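Local coordinates for putative secreted protein (Streptomyces sp. SirexAA-E, PDB 4PEY), which cleaves beta-1,3-glucans such as laminarin and laminarioligosaccharides from their non-reducing ends, releasing glucose and laminaribiose as a secreted family 55 glycoside hydrolase, at residues 283-294 and 305-316; 383-393 and 417-428. The protein carries 1 engineered substitution. One frame throughout, in Å; residues are numbered along the deposited sequence.

Contacts 1 and 2 both pair parallel strands of successive beta-helix coils and are largely buried, with centres 21 Å apart and no touch between them. Residues 283-294 and 305-316 take in two strand pairs joined by a corner; their side chains meet mainly through apolar groups, with two histidines near the ends, one taking a backbone N-H and one stacked on by an isoleucine. Residues 383-393 and 417-428 pair mainly along one short stretch of strand, 387-389 with 421-423; here valine and isoleucine cover one side, while asparagines, aspartates, a lysine and ordered waters hold the turns. Together they illustrate how stacked coils repeat one backbone pattern and vary its side chains.

Contact 1. Residues 283-294 and 305-316; sequences LHLLFTPGVYHV and TVALGLGLATII
Ala313 CB sits 3.7 Å from Phe287 CB and meets the carbonyl of Thr288, filling the inner side of a corner where two neighbouring coils of a parallel beta-helix turn together. The Phe287 ring continues this apolar centre, with CE1 near Ala307 CB at the ring edge. On the other side of the first strand pair, Leu286 and Leu308 run side by side; CG of Leu286 stands anti to the backbone N (chi1 -175°), which carries CD1 to 3.9 Å from Leu308 CD2 and also close to Leu310. At the corner, Pro289 CG lies 3.6 Å from the carbonyl O of Leu310.

Two runs of parallel backbone bonds flank the bend, and their register slips by one residue because 305-316 makes the longer turn. Beyond them, Ile316 lays CB over one face of the His293 ring, a CH-pi contact 4.1 Å from the centroid, while its CD1 packs 3.6 Å from Val291 CG1. His293 ND1 is itself bonded to Asp318. At the opposite end, the Val306 N-H points almost straight at His284 ND1 (2.9 Å, 176°), only 8° out of the ring plane. Phe263 meets the same imidazole ring.

Because ND1 of His284 accepts a hydrogen bond from a backbone N-H, a neutral ring would then be expected to carry its hydrogen on NE2; the imidazole thus stands in for a carbonyl and extends the interstrand bonding one step beyond Leu285.

Contact 2. Residues 383-393 and 417-428; sequences ATTSIVVNSND and ADYGVHVKGDNV
Val389 O is gripped by two backbone N-H groups, from Lys424 at 2.8 Å and Gly425 at 3.0 Å, where the strand of 417-428 gives way to a turn. The strands 387-389 and 421-423 belong to neighbouring coils of a parallel beta-helix, in a face where 419-423 lies between 385-389 and 443-445. Ile387, Val389, Val421 and Val423 line one side of this pair. Val389 adds CG1, which crosses to CG2 of Val428 beyond the turn.

Thr385, Val388, Tyr419 and His422 occupy the reverse side. There Lys424 runs alongside the Asn390 side chain, and the bend at chi3 (64°) brings NZ to OD1 in a weak bond; the salt bridge of this ammonium is to Asp355. On the way, Lys424 CG lies over one face of the His422 ring, toward its rim, and CD rests against Val388 CG1.

Past the strands, Asn392 bridges the two turns: its OD1 takes the Asp426 N-H at 2.8 Å, nearly straight although the donor stands 45° above the amide plane. Asp393 N returns a bond to Asp426 O, and a water joins Asn392 ND2 to Asp426 OD2. The neighbouring Asp393 and Asn427 side chains lie alongside each other, carboxylate and amide planes 27° apart. Outside the pair, Asn390 ND2 is bonded to Gly353 O and Asp393 OD2 to His361 N.

At the other end the chains bend before entering the strands, close to the substrate-binding Arg403, which Ala417 touches. A water fastens this corner, giving its hydrogens to Ala383 O and Tyr419 O and accepting from Ser386 OG at 2.9 Å.

Contact 1. Residues 283-294 and 305-316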
loop_
_atom_site.group_PDB
_atom_site.type_symbol
_atom_site.label_atom_id
_atom_site.label_comp_id
_atom_site.label_asym_id
_atom_site.label_seq_id
_atom_site.Cartn_x
_atom_site.Cartn_y
_atom_site.Cartn_z
ATOM N N LEU A 283 7.411 6.161 24.655
ATOM C CA LEU A 283 7.220 7.079 23.529
ATOM C C LEU A 283 6.727 6.365 22.279
ATOM O O LEU A 283 7.057 5.200 22.037
ATOM C CB LEU A 283 8.520 7.817 23.207
ATOM C CG LEU A 283 9.046 8.730 24.318
ATOM C CD1 LEU A 283 10.407 9.276 23.934
ATOM C CD2 LEU A 283 8.070 9.867 24.617
ATOM N N HIS A 284 5.935 7.078 21.489
ATOM C CA HIS A 284 5.602 6.642 20.144
ATOM C C HIS A 284 6.746 7.022 19.209
ATOM O O HIS A 284 7.729 7.625 19.645
ATOM C CB HIS A 284 4.283 7.269 19.702
ATOM C CG HIS A 284 3.144 6.969 20.629
ATOM N ND1 HIS A 284 2.346 5.854 20.486
ATOM C CD2 HIS A 284 2.690 7.621 21.725
ATOM C CE1 HIS A 284 1.437 5.842 21.445
ATOM N NE2 HIS A 284 1.626 6.899 22.214
ATOM N N LEU A 285 6.629 6.652 17.935
ATOM C CA LEU A 285 7.689 6.910 16.959
ATOM C C LEU A 285 7.174 7.738 15.793
ATOM O O LEU A 285 6.179 7.377 15.171
ATOM C CB LEU A 285 8.271 5.593 16.428
ATOM C CG LEU A 285 8.948 4.695 17.471
ATOM C CD1 LEU A 285 9.358 3.370 16.846
ATOM C CD2 LEU A 285 10.159 5.384 18.097
ATOM N N LEU A 286 7.854 8.844 15.504
ATOM C CA LEU A 286 7.592 9.640 14.308
ATOM C C LEU A 286 8.845 9.659 13.452
ATOM O O LEU A 286 9.829 10.308 13.821
ATOM C CB LEU A 286 7.178 11.072 14.671
ATOM C CG LEU A 286 6.775 11.956 13.485
ATOM C CD1 LEU A 286 5.457 11.477 12.888
ATOM C CD2 LEU A 286 6.686 13.421 13.903
ATOM N N PHE A 287 8.824 8.938 12.328
ATOM C CA PHE A 287 9.981 8.893 11.444
ATOM C C PHE A 287 9.933 10.059 10.464
ATOM O O PHE A 287 9.096 10.098 9.558
ATOM C CB PHE A 287 10.057 7.561 10.674
ATOM C CG PHE A 287 10.361 6.368 11.538
ATOM C CD1 PHE A 287 9.351 5.730 12.240
ATOM C CD2 PHE A 287 11.659 5.879 11.641
ATOM C CE1 PHE A 287 9.629 4.624 13.032
ATOM C CE2 PHE A 287 11.937 4.783 12.435
ATOM C CZ PHE A 287 10.925 4.153 13.127
ATOM N N THR A 288 10.836 11.014 10.638
ATOM C CA THR A 288 10.928 12.128 9.704
ATOM C C THR A 288 11.512 11.596 8.386
ATOM O O THR A 288 12.121 10.520 8.369
ATOM C CB THR A 288 11.788 13.273 10.285
ATOM O OG1 THR A 288 13.135 12.830 10.485
ATOM C CG2 THR A 288 11.213 13.738 11.615
ATOM N N PRO A 289 11.315 12.325 7.272
ATOM C CA PRO A 289 11.726 11.769 5.975
ATOM C C PRO A 289 13.227 11.559 5.880
ATOM O O PRO A 289 14.010 12.484 6.088
ATOM C CB PRO A 289 11.263 12.830 4.966
ATOM C CG PRO A 289 10.226 13.647 5.713
ATOM C CD PRO A 289 10.705 13.656 7.126
ATOM N N GLY A 290 13.618 10.330 5.572
ATOM C CA GLY A 290 15.016 9.998 5.424
ATOM C C GLY A 290 15.169 8.507 5.263
ATOM O O GLY A 290 14.179 7.783 5.183
ATOM N N VAL A 291 16.415 8.058 5.216
ATOM C CA VAL A 291 16.727 6.650 5.082
ATOM C C VAL A 291 17.516 6.219 6.305
ATOM O O VAL A 291 18.580 6.784 6.606
ATOM C CB VAL A 291 17.522 6.367 3.791
ATOM C CG1 VAL A 291 17.914 4.896 3.709
ATOM C CG2 VAL A 291 16.708 6.770 2.568
ATOM N N TYR A 292 16.994 5.211 6.994
ATOM C CA TYR A 292 17.522 4.766 8.281
ATOM C C TYR A 292 18.058 3.339 8.232
ATOM O O TYR A 292 17.283 2.399 8.137
ATOM C CB TYR A 292 16.424 4.863 9.352
ATOM C CG TYR A 292 15.837 6.242 9.459
ATOM C CD1 TYR A 292 14.716 6.612 8.715
ATOM C CD2 TYR A 292 16.421 7.189 10.282
ATOM C CE1 TYR A 292 14.191 7.896 8.804
ATOM C CE2 TYR A 292 15.906 8.461 10.378
ATOM C CZ TYR A 292 14.790 8.811 9.642
ATOM O OH TYR A 292 14.295 10.089 9.755
ATOM N N HIS A 293 19.376 3.180 8.304
ATOM C CA HIS A 293 19.968 1.850 8.443
ATOM C C HIS A 293 19.887 1.411 9.899
ATOM O O HIS A 293 20.172 2.198 10.803
ATOM C CB HIS A 293 21.430 1.836 7.977
ATOM C CG HIS A 293 21.592 1.937 6.494
ATOM N ND1 HIS A 293 21.831 0.840 5.692
ATOM C CD2 HIS A 293 21.530 3.004 5.661
ATOM C CE1 HIS A 293 21.912 1.226 4.431
ATOM N NE2 HIS A 293 21.737 2.537 4.386
ATOM N N VAL A 294 19.506 0.161 10.131
ATOM C CA VAL A 294 19.490 -0.379 11.487
ATOM C C VAL A 294 20.321 -1.670 11.551
ATOM O O VAL A 294 20.291 -2.484 10.630
ATOM C CB VAL A 294 18.038 -0.642 11.986
ATOM C CG1 VAL A 294 17.275 0.665 12.112
ATOM C CG2 VAL A 294 17.292 -1.615 11.074
ATOM N N THR A 305 1.276 1.456 20.539
ATOM C CA THR A 305 2.353 2.276 19.998
ATOM C C THR A 305 2.066 2.658 18.554
ATOM O O THR A 305 1.779 1.788 17.724
ATOM C CB THR A 305 3.716 1.553 20.045
ATOM O OG1 THR A 305 4.018 1.159 21.385
ATOM C CG2 THR A 305 4.826 2.461 19.545
ATOM N N VAL A 306 2.143 3.956 18.267
ATOM C CA VAL A 306 2.068 4.466 16.906
ATOM C C VAL A 306 3.479 4.606 16.337
ATOM O O VAL A 306 4.352 5.192 16.975
ATOM C CB VAL A 306 1.353 5.840 16.850
ATOM C CG1 VAL A 306 1.356 6.406 15.427
ATOM C CG2 VAL A 306 -0.074 5.721 17.365
ATOM N N ALA A 307 3.700 4.064 15.141
ATOM C CA ALA A 307 4.958 4.244 14.441
ATOM C C ALA A 307 4.607 4.823 13.081
ATOM O O ALA A 307 4.190 4.098 12.174
ATOM C CB ALA A 307 5.716 2.930 14.307
ATOM N N LEU A 308 4.752 6.141 12.970
ATOM C CA LEU A 308 4.237 6.901 11.836
ATOM C C LEU A 308 5.365 7.508 11.029
ATOM O O LEU A 308 6.194 8.231 11.584
ATOM C CB LEU A 308 3.299 8.011 12.334
ATOM C CG LEU A 308 2.700 8.984 11.309
ATOM C CD1 LEU A 308 1.853 8.246 10.267
ATOM C CD2 LEU A 308 1.886 10.077 12.022
ATOM N N GLY A 309 5.401 7.225 9.727
ATOM C CA GLY A 309 6.415 7.792 8.860
ATOM C C GLY A 309 5.906 8.962 8.032
ATOM O O GLY A 309 4.740 8.995 7.629
ATOM N N LEU A 310 6.795 9.921 7.790
ATOM C CA LEU A 310 6.545 11.051 6.903
ATOM C C LEU A 310 7.453 10.948 5.683
ATOM O O LEU A 310 8.561 10.432 5.783
ATOM C CB LEU A 310 6.803 12.381 7.626
ATOM C CG LEU A 310 6.108 12.602 8.970
ATOM C CD1 LEU A 310 6.559 13.915 9.613
ATOM C CD2 LEU A 310 4.599 12.578 8.783
ATOM N N GLY A 311 7.003 11.463 4.541
ATOM C CA GLY A 311 7.863 11.584 3.370
ATOM C C GLY A 311 8.524 10.294 2.899
ATOM O O GLY A 311 9.679 10.311 2.453
ATOM N N LEU A 312 7.809 9.176 3.030
ATOM C CA LEU A 312 8.305 7.858 2.607
ATOM C C LEU A 312 9.603 7.491 3.342
ATOM O O LEU A 312 10.534 6.915 2.765
ATOM C CB LEU A 312 8.497 7.811 1.079
ATOM C CG LEU A 312 7.252 7.402 0.275
ATOM C CD1 LEU A 312 6.887 5.946 0.558
ATOM C CD2 LEU A 312 6.047 8.328 0.526
ATOM N N ALA A 313 9.635 7.821 4.629
ATOM C CA ALA A 313 10.695 7.385 5.530
ATOM C C ALA A 313 10.981 5.901 5.321
ATOM O O ALA A 313 10.064 5.083 5.256
ATOM C CB ALA A 313 10.308 7.658 6.983
ATOM N N THR A 314 12.260 5.570 5.213
ATOM C CA THR A 314 12.680 4.256 4.769
ATOM C C THR A 314 13.616 3.610 5.772
ATOM O O THR A 314 14.526 4.264 6.278
ATOM C CB THR A 314 13.375 4.361 3.391
ATOM O OG1 THR A 314 12.427 4.837 2.431
ATOM C CG2 THR A 314 13.940 3.013 2.926
ATOM N N ILE A 315 13.387 2.325 6.045
ATOM C CA ILE A 315 14.240 1.561 6.941
ATOM C C ILE A 315 14.976 0.478 6.161
ATOM O O ILE A 315 14.347 -0.314 5.460
ATOM C CB ILE A 315 13.430 0.907 8.072
ATOM C CG1 ILE A 315 12.692 1.978 8.876
ATOM C CG2 ILE A 315 14.345 0.083 8.973
ATOM C CD1 ILE A 315 11.561 1.445 9.709
ATOM N N ILE A 316 16.305 0.457 6.272
ATOM C CA ILE A 316 17.105 -0.595 5.656
ATOM C C ILE A 316 17.753 -1.432 6.750
ATOM O O ILE A 316 18.556 -0.917 7.533
ATOM C CB ILE A 316 18.210 -0.039 4.735
ATOM C CG1 ILE A 316 17.599 0.711 3.542
ATOM C CG2 ILE A 316 19.133 -1.170 4.249
ATOM C CD1 ILE A 316 18.641 1.498 2.743
#

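Contact 2. Residues 383-393 and 417-428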
loop_
_atom_site.group_PDB
_atom_site.type_symbol
_atom_site.label_atom_id
_atom_site.label_comp_id
_atom_site.label_asym_id
_atom_site.label_seq_id
_atom_site.Cartn_x
_atom_site.Cartn_y
_atom_site.Cartn_z
ATOM N N ALA A 383 15.678 -11.027 0.652
ATOM C CA ALA A 383 14.971 -11.470 1.852
ATOM C C ALA A 383 14.220 -12.765 1.562
ATOM O O ALA A 383 13.689 -12.934 0.469
ATOM C CB ALA A 383 14.009 -10.393 2.345
ATOM N N THR A 384 14.156 -13.666 2.538
ATOM C CA THR A 384 13.467 -14.946 2.337
ATOM C C THR A 384 11.946 -14.764 2.366
ATOM O O THR A 384 11.244 -15.151 1.420
ATOM C CB THR A 384 13.906 -15.982 3.387
ATOM O OG1 THR A 384 15.318 -16.204 3.253
ATOM C CG2 THR A 384 13.181 -17.299 3.182
ATOM N N THR A 385 11.438 -14.171 3.445
ATOM C CA THR A 385 10.017 -13.849 3.565
ATOM C C THR A 385 9.894 -12.379 3.966
ATOM O O THR A 385 10.483 -11.964 4.956
ATOM C CB THR A 385 9.302 -14.733 4.607
ATOM O OG1 THR A 385 9.590 -16.115 4.355
ATOM C CG2 THR A 385 7.798 -14.512 4.559
ATOM N N SER A 386 9.136 -11.593 3.217
ATOM C CA SER A 386 9.136 -10.164 3.508
ATOM C C SER A 386 8.281 -9.779 4.709
ATOM O O SER A 386 8.782 -9.131 5.629
ATOM C CB SER A 386 8.717 -9.369 2.270
ATOM O OG SER A 386 9.782 -9.346 1.323
ATOM N N ILE A 387 7.009 -10.168 4.726
ATOM C CA ILE A 387 6.176 -9.903 5.896
ATOM C C ILE A 387 5.564 -11.186 6.431
ATOM O O ILE A 387 4.914 -11.923 5.691
ATOM C CB ILE A 387 5.030 -8.905 5.599
ATOM C CG1 ILE A 387 5.567 -7.623 4.950
ATOM C CG2 ILE A 387 4.244 -8.613 6.891
ATOM C CD1 ILE A 387 4.494 -6.528 4.734
ATOM N N VAL A 388 5.784 -11.453 7.715
ATOM C CA VAL A 388 5.137 -12.572 8.384
ATOM C C VAL A 388 4.129 -12.002 9.371
ATOM O O VAL A 388 4.502 -11.241 10.280
ATOM C CB VAL A 388 6.143 -13.480 9.123
ATOM C CG1 VAL A 388 5.413 -14.610 9.857
ATOM C CG2 VAL A 388 7.171 -14.045 8.157
ATOM N N VAL A 389 2.850 -12.330 9.180
ATOM C CA VAL A 389 1.820 -11.852 10.105
ATOM C C VAL A 389 1.386 -12.994 11.014
ATOM O O VAL A 389 0.623 -13.875 10.608
ATOM C CB VAL A 389 0.593 -11.278 9.367
ATOM C CG1 VAL A 389 -0.443 -10.788 10.367
ATOM C CG2 VAL A 389 1.017 -10.146 8.437
ATOM N N ASN A 390 1.888 -12.972 12.246
ATOM C CA ASN A 390 1.563 -13.984 13.243
ATOM C C ASN A 390 0.344 -13.615 14.095
ATOM O O ASN A 390 -0.466 -14.479 14.445
ATOM C CB ASN A 390 2.769 -14.216 14.162
ATOM C CG ASN A 390 3.914 -14.909 13.451
ATOM O OD1 ASN A 390 3.734 -15.985 12.879
ATOM N ND2 ASN A 390 5.096 -14.300 13.480
ATOM N N SER A 391 0.217 -12.334 14.433
ATOM C CA SER A 391 -0.813 -11.903 15.386
ATOM C C SER A 391 -2.235 -12.005 14.850
ATOM O O SER A 391 -2.538 -11.522 13.750
ATOM C CB SER A 391 -0.561 -10.464 15.836
ATOM O OG SER A 391 0.653 -10.362 16.562
ATOM N N ASN A 392 -3.102 -12.629 15.643
ATOM C CA ASN A 392 -4.523 -12.706 15.327
ATOM C C ASN A 392 -5.134 -11.313 15.210
ATOM O O ASN A 392 -4.714 -10.389 15.917
ATOM C CB ASN A 392 -5.281 -13.505 16.396
ATOM C CG ASN A 392 -4.915 -14.978 16.406
ATOM O OD1 ASN A 392 -4.253 -15.479 15.505
ATOM N ND2 ASN A 392 -5.353 -15.681 17.441
ATOM N N ASP A 393 -6.115 -11.193 14.314
ATOM C CA ASP A 393 -6.958 -10.005 14.125
ATOM C C ASP A 393 -6.236 -8.826 13.478
ATOM O O ASP A 393 -6.793 -7.738 13.384
ATOM C CB ASP A 393 -7.587 -9.564 15.462
ATOM C CG ASP A 393 -8.383 -10.679 16.116
ATOM O OD1 ASP A 393 -9.479 -11.014 15.599
ATOM O OD2 ASP A 393 -7.902 -11.243 17.126
ATOM N N ALA A 417 14.006 -13.282 -3.799
ATOM C CA ALA A 417 13.117 -13.128 -2.653
ATOM C C ALA A 417 11.994 -14.145 -2.837
ATOM O O ALA A 417 11.108 -13.948 -3.672
ATOM C CB ALA A 417 12.576 -11.692 -2.549
ATOM N N ASP A 418 12.064 -15.253 -2.106
ATOM C CA ASP A 418 11.160 -16.371 -2.365
ATOM C C ASP A 418 9.706 -16.068 -2.010
ATOM O O ASP A 418 8.807 -16.375 -2.784
ATOM C CB ASP A 418 11.617 -17.625 -1.610
ATOM C CG ASP A 418 12.747 -18.364 -2.319
ATOM O OD1 ASP A 418 13.045 -18.040 -3.491
ATOM O OD2 ASP A 418 13.322 -19.292 -1.707
ATOM N N TYR A 419 9.471 -15.475 -0.841
ATOM C CA TYR A 419 8.110 -15.350 -0.313
ATOM C C TYR A 419 7.789 -13.900 0.046
ATOM O O TYR A 419 8.587 -13.221 0.699
ATOM C CB TYR A 419 7.932 -16.236 0.921
ATOM C CG TYR A 419 8.353 -17.677 0.714
ATOM C CD1 TYR A 419 7.578 -18.547 -0.040
ATOM C CD2 TYR A 419 9.525 -18.162 1.273
ATOM C CE1 TYR A 419 7.957 -19.873 -0.234
ATOM C CE2 TYR A 419 9.914 -19.482 1.091
ATOM C CZ TYR A 419 9.126 -20.334 0.343
ATOM O OH TYR A 419 9.522 -21.636 0.164
ATOM N N GLY A 420 6.617 -13.430 -0.370
ATOM C CA GLY A 420 6.221 -12.059 -0.093
ATOM C C GLY A 420 5.600 -11.907 1.282
ATOM O O GLY A 420 6.243 -11.435 2.216
ATOM N N VAL A 421 4.344 -12.327 1.409
ATOM C CA VAL A 421 3.607 -12.241 2.664
ATOM C C VAL A 421 3.177 -13.632 3.106
ATOM O O VAL A 421 2.678 -14.420 2.296
ATOM C CB VAL A 421 2.358 -11.335 2.528
ATOM C CG1 VAL A 421 1.572 -11.272 3.840
ATOM C CG2 VAL A 421 2.754 -9.929 2.059
ATOM N N HIS A 422 3.373 -13.935 4.386
ATOM C CA HIS A 422 2.904 -15.192 4.948
ATOM C C HIS A 422 2.018 -14.867 6.146
ATOM O O HIS A 422 2.504 -14.330 7.144
ATOM C CB HIS A 422 4.075 -16.087 5.361
ATOM C CG HIS A 422 3.659 -17.459 5.792
ATOM N ND1 HIS A 422 4.509 -18.335 6.433
ATOM C CD2 HIS A 422 2.475 -18.105 5.669
ATOM C CE1 HIS A 422 3.869 -19.466 6.679
ATOM N NE2 HIS A 422 2.633 -19.352 6.223
ATOM N N VAL A 423 0.720 -15.153 6.033
ATOM C CA VAL A 423 -0.216 -14.897 7.132
ATOM C C VAL A 423 -0.455 -16.175 7.922
ATOM O O VAL A 423 -1.026 -17.141 7.406
ATOM C CB VAL A 423 -1.577 -14.359 6.643
ATOM C CG1 VAL A 423 -2.509 -14.135 7.840
ATOM C CG2 VAL A 423 -1.399 -13.064 5.865
ATOM N N LYS A 424 -0.021 -16.170 9.176
ATOM C CA LYS A 424 -0.179 -17.340 10.044
ATOM C C LYS A 424 -1.253 -17.116 11.109
ATOM O O LYS A 424 -1.814 -18.069 11.648
ATOM C CB LYS A 424 1.162 -17.696 10.697
ATOM C CG LYS A 424 2.204 -18.160 9.675
ATOM C CD LYS A 424 3.643 -17.966 10.151
ATOM C CE LYS A 424 3.983 -18.794 11.361
ATOM N NZ LYS A 424 5.354 -18.439 11.874
ATOM N N GLY A 425 -1.544 -15.854 11.405
ATOM C CA GLY A 425 -2.567 -15.524 12.387
ATOM C C GLY A 425 -3.980 -15.764 11.892
ATOM O O GLY A 425 -4.225 -15.862 10.677
ATOM N N ASP A 426 -4.910 -15.840 12.846
ATOM C CA ASP A 426 -6.330 -16.047 12.573
ATOM C C ASP A 426 -7.071 -14.714 12.506
ATOM O O ASP A 426 -6.662 -13.743 13.151
ATOM C CB ASP A 426 -6.977 -16.929 13.658
ATOM C CG ASP A 426 -6.396 -18.329 13.710
ATOM O OD1 ASP A 426 -5.798 -18.777 12.710
ATOM O OD2 ASP A 426 -6.558 -18.991 14.760
ATOM N N ASN A 427 -8.165 -14.680 11.742
ATOM C CA ASN A 427 -9.018 -13.493 11.633
ATOM C C ASN A 427 -8.268 -12.264 11.127
ATOM O O ASN A 427 -8.572 -11.124 11.502
ATOM C CB ASN A 427 -9.685 -13.193 12.982
ATOM C CG ASN A 427 -10.390 -14.410 13.558
ATOM O OD1 ASN A 427 -11.107 -15.109 12.849
ATOM N ND2 ASN A 427 -10.171 -14.679 14.840
ATOM N N VAL A 428 -7.284 -12.502 10.267
ATOM C CA VAL A 428 -6.526 -11.406 9.678
ATOM C C VAL A 428 -7.273 -10.865 8.458
ATOM O O VAL A 428 -7.878 -11.625 7.699
ATOM C CB VAL A 428 -5.092 -11.862 9.312
ATOM C CG1 VAL A 428 -4.351 -10.796 8.501
ATOM C CG2 VAL A 428 -4.314 -12.198 10.592
HETATM O O HOH W 1 10.982 -11.867 0.608
HETATM O O HOH W 2 -5.299 -18.634 17.486
HETATM O O HOH W 3 -8.853 -13.763 17.116
#